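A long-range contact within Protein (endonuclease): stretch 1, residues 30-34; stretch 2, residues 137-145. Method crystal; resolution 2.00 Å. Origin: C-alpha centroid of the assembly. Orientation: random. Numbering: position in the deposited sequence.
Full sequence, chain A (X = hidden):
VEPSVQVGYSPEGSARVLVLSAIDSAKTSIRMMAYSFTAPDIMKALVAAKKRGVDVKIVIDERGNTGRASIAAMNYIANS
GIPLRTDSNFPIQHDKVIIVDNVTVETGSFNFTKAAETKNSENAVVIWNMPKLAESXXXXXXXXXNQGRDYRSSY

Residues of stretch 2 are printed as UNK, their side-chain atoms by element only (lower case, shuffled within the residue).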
ATOM      1  N   ILE A  30      14.867  -3.306  11.955  1.00 12.64           N
ATOM      2  CA  ILE A  30      13.876  -3.532  10.932  1.00 10.37           C
ATOM      3  C   ILE A  30      12.660  -4.112  11.635  1.00 11.13           C
ATOM      4  O   ILE A  30      12.764  -5.105  12.347  1.00 12.62           O
ATOM      5  CB  ILE A  30      14.366  -4.553   9.888  1.00 10.22           C
ATOM      6  CG1 ILE A  30      15.434  -3.926   9.003  1.00  7.80           C
ATOM      7  CG2 ILE A  30      13.196  -5.019   9.020  1.00 10.05           C
ATOM      8  CD1 ILE A  30      15.778  -4.774   7.793  1.00  6.88           C
ATOM      9  N   ARG A  31      11.510  -3.467  11.458  1.00  9.59           N
ATOM     10  CA  ARG A  31      10.257  -3.939  12.043  1.00  8.95           C
ATOM     11  C   ARG A  31       9.360  -4.072  10.828  1.00  8.31           C
ATOM     12  O   ARG A  31       8.974  -3.072  10.246  1.00  6.58           O
ATOM     13  CB  ARG A  31       9.688  -2.897  13.016  1.00  9.61           C
ATOM     14  CG  ARG A  31      10.438  -2.804  14.349  1.00 11.04           C
ATOM     15  CD  ARG A  31      10.503  -4.152  15.048  1.00 10.61           C
ATOM     16  NE  ARG A  31      11.239  -4.087  16.307  1.00 11.92           N
ATOM     17  CZ  ARG A  31      12.484  -4.524  16.475  1.00 10.95           C
ATOM     18  NH1 ARG A  31      13.154  -5.063  15.461  1.00 10.00           N
ATOM     19  NH2 ARG A  31      13.057  -4.427  17.667  1.00  9.99           N
ATOM     20  N   MET A  32       9.062  -5.306  10.436  1.00  7.65           N
ATOM     21  CA  MET A  32       8.260  -5.572   9.246  1.00  8.03           C
ATOM     22  C   MET A  32       6.868  -6.168   9.475  1.00  7.68           C
ATOM     23  O   MET A  32       6.662  -6.981  10.380  1.00  6.72           O
ATOM     24  CB  MET A  32       9.056  -6.498   8.320  1.00  6.52           C
ATOM     25  CG  MET A  32       8.403  -6.817   6.986  1.00  7.15           C
ATOM     26  SD  MET A  32       9.512  -7.906   6.087  1.00  9.57           S
ATOM     27  CE  MET A  32       8.964  -7.803   4.469  1.00  7.32           C
ATOM     28  N   MET A  33       5.919  -5.746   8.632  1.00  6.80           N
ATOM     29  CA  MET A  33       4.536  -6.219   8.665  1.00  6.38           C
ATOM     30  C   MET A  33       4.280  -6.712   7.251  1.00  8.01           C
ATOM     31  O   MET A  33       4.611  -6.025   6.282  1.00  8.12           O
ATOM     32  CB  MET A  33       3.544  -5.068   8.943  1.00  5.46           C
ATOM     33  CG  MET A  33       3.752  -4.282  10.244  1.00  5.62           C
ATOM     34  SD  MET A  33       2.466  -3.014  10.520  1.00 11.38           S
ATOM     35  CE  MET A  33       1.173  -3.954  11.296  1.00  6.36           C
ATOM     36  N   ALA A  34       3.687  -7.895   7.110  1.00  6.08           N
ATOM     37  CA  ALA A  34       3.413  -8.401   5.787  1.00  5.92           C
ATOM     38  C   ALA A  34       2.136  -9.210   5.717  1.00  5.93           C
ATOM     39  O   ALA A  34       1.699  -9.780   6.708  1.00  6.91           O
ATOM     40  CB  ALA A  34       4.571  -9.259   5.322  1.00  6.38           C
ATOM     41  N   UNK A 137       4.296   4.526  13.097  1.00  8.57           N
ATOM     42  CA  UNK A 137       4.171   3.247  12.422  1.00  8.02           C
ATOM     43  C   UNK A 137       4.604   2.129  13.352  1.00  8.58           C
ATOM     44  O   UNK A 137       4.051   1.023  13.310  1.00  8.38           O
ATOM     45  c   UNK A 137       3.300   4.731   8.120  1.00 10.31           C
ATOM     46  c   UNK A 137       4.045   4.600   9.285  1.00  8.60           C
ATOM     47  c   UNK A 137       3.586   2.263   9.319  1.00  9.12           C
ATOM     48  c   UNK A 137       5.010   3.221  11.148  1.00  7.41           C
ATOM     49  c   UNK A 137       2.844   2.383   8.158  1.00  8.84           C
ATOM     50  c   UNK A 137       2.701   3.619   7.560  1.00 10.73           C
ATOM     51  c   UNK A 137       4.194   3.364   9.893  1.00  8.34           C
ATOM     52  N   UNK A 138       5.596   2.413  14.194  1.00  9.55           N
ATOM     53  CA  UNK A 138       6.100   1.436  15.166  1.00 10.60           C
ATOM     54  C   UNK A 138       5.011   1.013  16.154  1.00  9.35           C
ATOM     55  O   UNK A 138       4.897  -0.160  16.507  1.00  7.76           O
ATOM     56  c   UNK A 138       7.299   2.021  15.928  1.00 12.96           C
ATOM     57  c   UNK A 138       9.217   1.668  17.493  1.00 17.42           C
ATOM     58  c   UNK A 138       9.017   0.270  15.404  1.00 18.02           C
ATOM     59  c   UNK A 138       8.254   0.983  16.529  1.00 17.95           C
ATOM     60  N   UNK A 139       4.209   1.972  16.605  1.00 10.33           N
ATOM     61  CA  UNK A 139       3.117   1.666  17.514  1.00 11.21           C
ATOM     62  C   UNK A 139       2.135   0.721  16.819  1.00  9.36           C
ATOM     63  O   UNK A 139       1.569  -0.177  17.430  1.00 10.42           O
ATOM     64  o   UNK A 139       1.545   5.470  18.403  1.00 25.51           O
ATOM     65  c   UNK A 139       2.396   2.948  17.931  1.00 12.45           C
ATOM     66  o   UNK A 139       2.798   5.804  20.172  1.00 26.75           O
ATOM     67  c   UNK A 139       2.463   5.126  19.177  1.00 22.59           C
ATOM     68  c   UNK A 139       3.188   3.828  18.879  1.00 17.64           C
ATOM     69  N   UNK A 140       1.954   0.937  15.522  1.00  9.69           N
ATOM     70  CA  UNK A 140       1.065   0.118  14.684  1.00  8.35           C
ATOM     71  C   UNK A 140       1.664  -1.285  14.586  1.00  8.92           C
ATOM     72  O   UNK A 140       0.957  -2.284  14.686  1.00  8.17           O
ATOM     73  n   UNK A 140      -1.264  -0.100  12.505  1.00  6.32           N
ATOM     74  c   UNK A 140      -1.798  -0.668  11.437  1.00  5.21           C
ATOM     75  c   UNK A 140       0.356  -0.451  11.084  1.00  6.99           C
ATOM     76  c   UNK A 140       0.983   0.761  13.290  1.00  7.05           C
ATOM     77  c   UNK A 140       0.099   0.042  12.319  1.00  6.16           C
ATOM     78  n   UNK A 140      -0.834  -0.880  10.562  1.00  6.54           N
ATOM     79  N   UNK A 141       2.975  -1.350  14.387  1.00  7.12           N
ATOM     80  CA  UNK A 141       3.677  -2.630  14.285  1.00  8.43           C
ATOM     81  C   UNK A 141       3.639  -3.387  15.624  1.00  8.98           C
ATOM     82  O   UNK A 141       3.361  -4.594  15.674  1.00  8.57           O
ATOM     83  c   UNK A 141       6.690  -4.087  16.255  1.00  6.34           C
ATOM     84  c   UNK A 141       5.141  -2.391  13.882  1.00  7.66           C
ATOM     85  c   UNK A 141       5.937  -3.649  13.791  1.00  7.39           C
ATOM     86  c   UNK A 141       7.374  -5.009  17.050  1.00  7.99           C
ATOM     87  c   UNK A 141       6.561  -4.348  14.881  1.00  6.10           C
ATOM     88  c   UNK A 141       7.813  -6.453  15.151  1.00  7.61           C
ATOM     89  n   UNK A 141       6.857  -5.538  13.013  1.00  6.22           N
ATOM     90  c   UNK A 141       7.124  -5.527  14.357  1.00  8.26           C
ATOM     91  c   UNK A 141       6.145  -4.404  12.685  1.00  6.14           C
ATOM     92  c   UNK A 141       7.923  -6.185  16.490  1.00  7.51           C
ATOM     93  N   UNK A 142       3.918  -2.659  16.705  1.00  9.56           N
ATOM     94  CA  UNK A 142       3.952  -3.213  18.054  1.00  9.34           C
ATOM     95  C   UNK A 142       2.625  -3.812  18.497  1.00 10.35           C
ATOM     96  O   UNK A 142       2.583  -4.875  19.132  1.00 10.54           O
ATOM     97  n   UNK A 142       7.046  -2.923  19.902  1.00 15.62           N
ATOM     98  c   UNK A 142       4.714  -2.651  20.395  1.00 13.19           C
ATOM     99  c   UNK A 142       5.955  -3.493  20.378  1.00 15.98           C
ATOM    100  c   UNK A 142       4.376  -2.127  19.030  1.00  9.89           C
ATOM    101  o   UNK A 142       5.948  -4.655  20.777  1.00 18.32           O
ATOM    102  N   UNK A 143       1.536  -3.122  18.169  1.00  9.69           N
ATOM    103  CA  UNK A 143       0.206  -3.598  18.525  1.00  8.93           C
ATOM    104  C   UNK A 143      -0.121  -4.921  17.834  1.00  7.45           C
ATOM    105  O   UNK A 143      -0.708  -5.814  18.433  1.00  6.70           O
ATOM    106  c   UNK A 143      -0.845  -2.550  18.149  1.00 11.16           C
ATOM    107  o   UNK A 143      -2.957  -3.494  17.651  1.00 11.74           O
ATOM    108  o   UNK A 143      -2.578  -2.823  19.713  1.00 12.01           O
ATOM    109  c   UNK A 143      -2.229  -2.982  18.528  1.00 11.60           C
ATOM    110  N   UNK A 144       0.252  -5.044  16.565  1.00  6.52           N
ATOM    111  CA  UNK A 144      -0.001  -6.266  15.808  1.00  4.19           C
ATOM    112  C   UNK A 144       0.924  -7.385  16.271  1.00  6.28           C
ATOM    113  O   UNK A 144       0.506  -8.525  16.391  1.00  7.08           O
ATOM    114  c   UNK A 144      -3.569  -2.664  13.992  1.00  6.00           C
ATOM    115  n   UNK A 144      -4.405  -2.064  13.148  1.00  3.85           N
ATOM    116  n   UNK A 144      -2.775  -3.643  13.558  1.00  4.85           N
ATOM    117  c   UNK A 144      -1.027  -5.409  13.573  1.00  5.06           C
ATOM    118  c   UNK A 144      -1.778  -4.343  14.381  1.00  4.21           C
ATOM    119  n   UNK A 144      -3.503  -2.255  15.251  1.00  2.00           N
ATOM    120  c   UNK A 144       0.205  -6.006  14.315  1.00  4.70           C
ATOM    121  N   UNK A 145       2.186  -7.054  16.531  1.00  7.20           N
ATOM    122  CA  UNK A 145       3.161  -8.038  17.014  1.00  9.81           C
ATOM    123  C   UNK A 145       2.724  -8.629  18.363  1.00  9.62           C
ATOM    124  O   UNK A 145       2.722  -9.848  18.560  1.00  8.94           O
ATOM    125  c   UNK A 145       4.536  -7.373  17.155  1.00  8.80           C
ATOM    126  c   UNK A 145       5.816  -8.041  19.283  1.00 13.40           C
ATOM    127  n   UNK A 145       6.815  -8.904  19.643  1.00 13.61           N
ATOM    128  c   UNK A 145       7.635 -10.717  16.062  1.00 12.20           C
ATOM    129  c   UNK A 145       8.198 -10.597  18.406  1.00 11.86           C
ATOM    130  c   UNK A 145       8.393 -11.136  17.161  1.00 11.92           C
ATOM    131  c   UNK A 145       6.655  -9.732  16.190  1.00  9.65           C
ATOM    132  c   UNK A 145       7.214  -9.609  18.538  1.00 12.69           C
ATOM    133  c   UNK A 145       5.545  -8.161  17.944  1.00 11.28           C
ATOM    134  c   UNK A 145       6.439  -9.167  17.450  1.00 10.36           C
TER

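Residues 137-145 form part of a helix that packs across the strand 30-34, the two axes passing 8.9 Å apart at 65°. Position 137 carries seven carbons, one leading into a six-membered ring; the ring stays out of contact with the strand. An all-carbon ring without oxygen makes it Phe-137.

Position 138 has four carbons forked at the second, and a terminal carbon packs against CG of Arg-31. This is the pattern of leucine; in Leu-138 the atom concerned is CD1, 3.5 Å from CG of Arg-31. At 139, three carbons end in two oxygens, far from the strand; this is Glu-139, exposed to solvent.

Position 140 holds one carbon and a five-membered ring of three carbons and two nitrogens, with a ring carbon beside SD of Met-33. The ring is an imidazole, and the residue is His-140. Its CD2 lies 3.4 Å from SD of Met-33, an oblique sulfur-aromatic approach.

The side chain at 141 points toward the strand and is the bulkiest encountered so far: one carbon, then fused five- and six-membered rings of eight carbons and one nitrogen. The ring nitrogen lies close to O of Met-32, and ring carbons meet CD of Arg-31 and CG of Met-33. Only an indole fits, hence Trp-141. Its NE1 donates a hydrogen bond to O of Met-32 (3.0 Å), an acceptor near the ring plane. CD of Arg-31 sits over one face, 3.5 Å from CZ2, while CG of Met-33 packs 3.4 Å from CD1.

Position 142 has three carbons, the third bearing one oxygen and one nitrogen, and makes no close contact with the strand: Gln-142. At 143, two carbons end in a carboxylate, also clear of the strand; this is Asp-143.

Position 144 shows three carbons, a nitrogen, and a carbon with two further nitrogens, a guanidinium; a chain carbon packs against CE of Met-33. This is Arg-144, with CG 3.5 Å from CE of Met-33, while its NH1 forms a salt bridge with OD2 of Asp-143 (2.8 Å). Position 145 has one carbon, then fused five- and six-membered rings of eight carbons and one nitrogen, clear of the strand; Trp-145 therefore takes no direct part.

The contact centers on Trp-141, whose CA is 6.7 Å from CA of Met-33. Its hydrogen bond ties a helix side chain to the strand backbone, and the same ring offers a face to the aliphatic part of Arg-31. The Arg-31 guanidinium lies farther off, so any cation-pi attraction is weak at most; NH1 of Arg-31 donates a hydrogen bond to O of Ile-30 (3.1 Å). The end of the Met-33 side chain comes nearer the helix and meets His-140, Trp-141 and Arg-144, so that one hydrogen bond is accompanied by close side-chain packing.

Stretch 2 (137-145) FLEHWQDRW
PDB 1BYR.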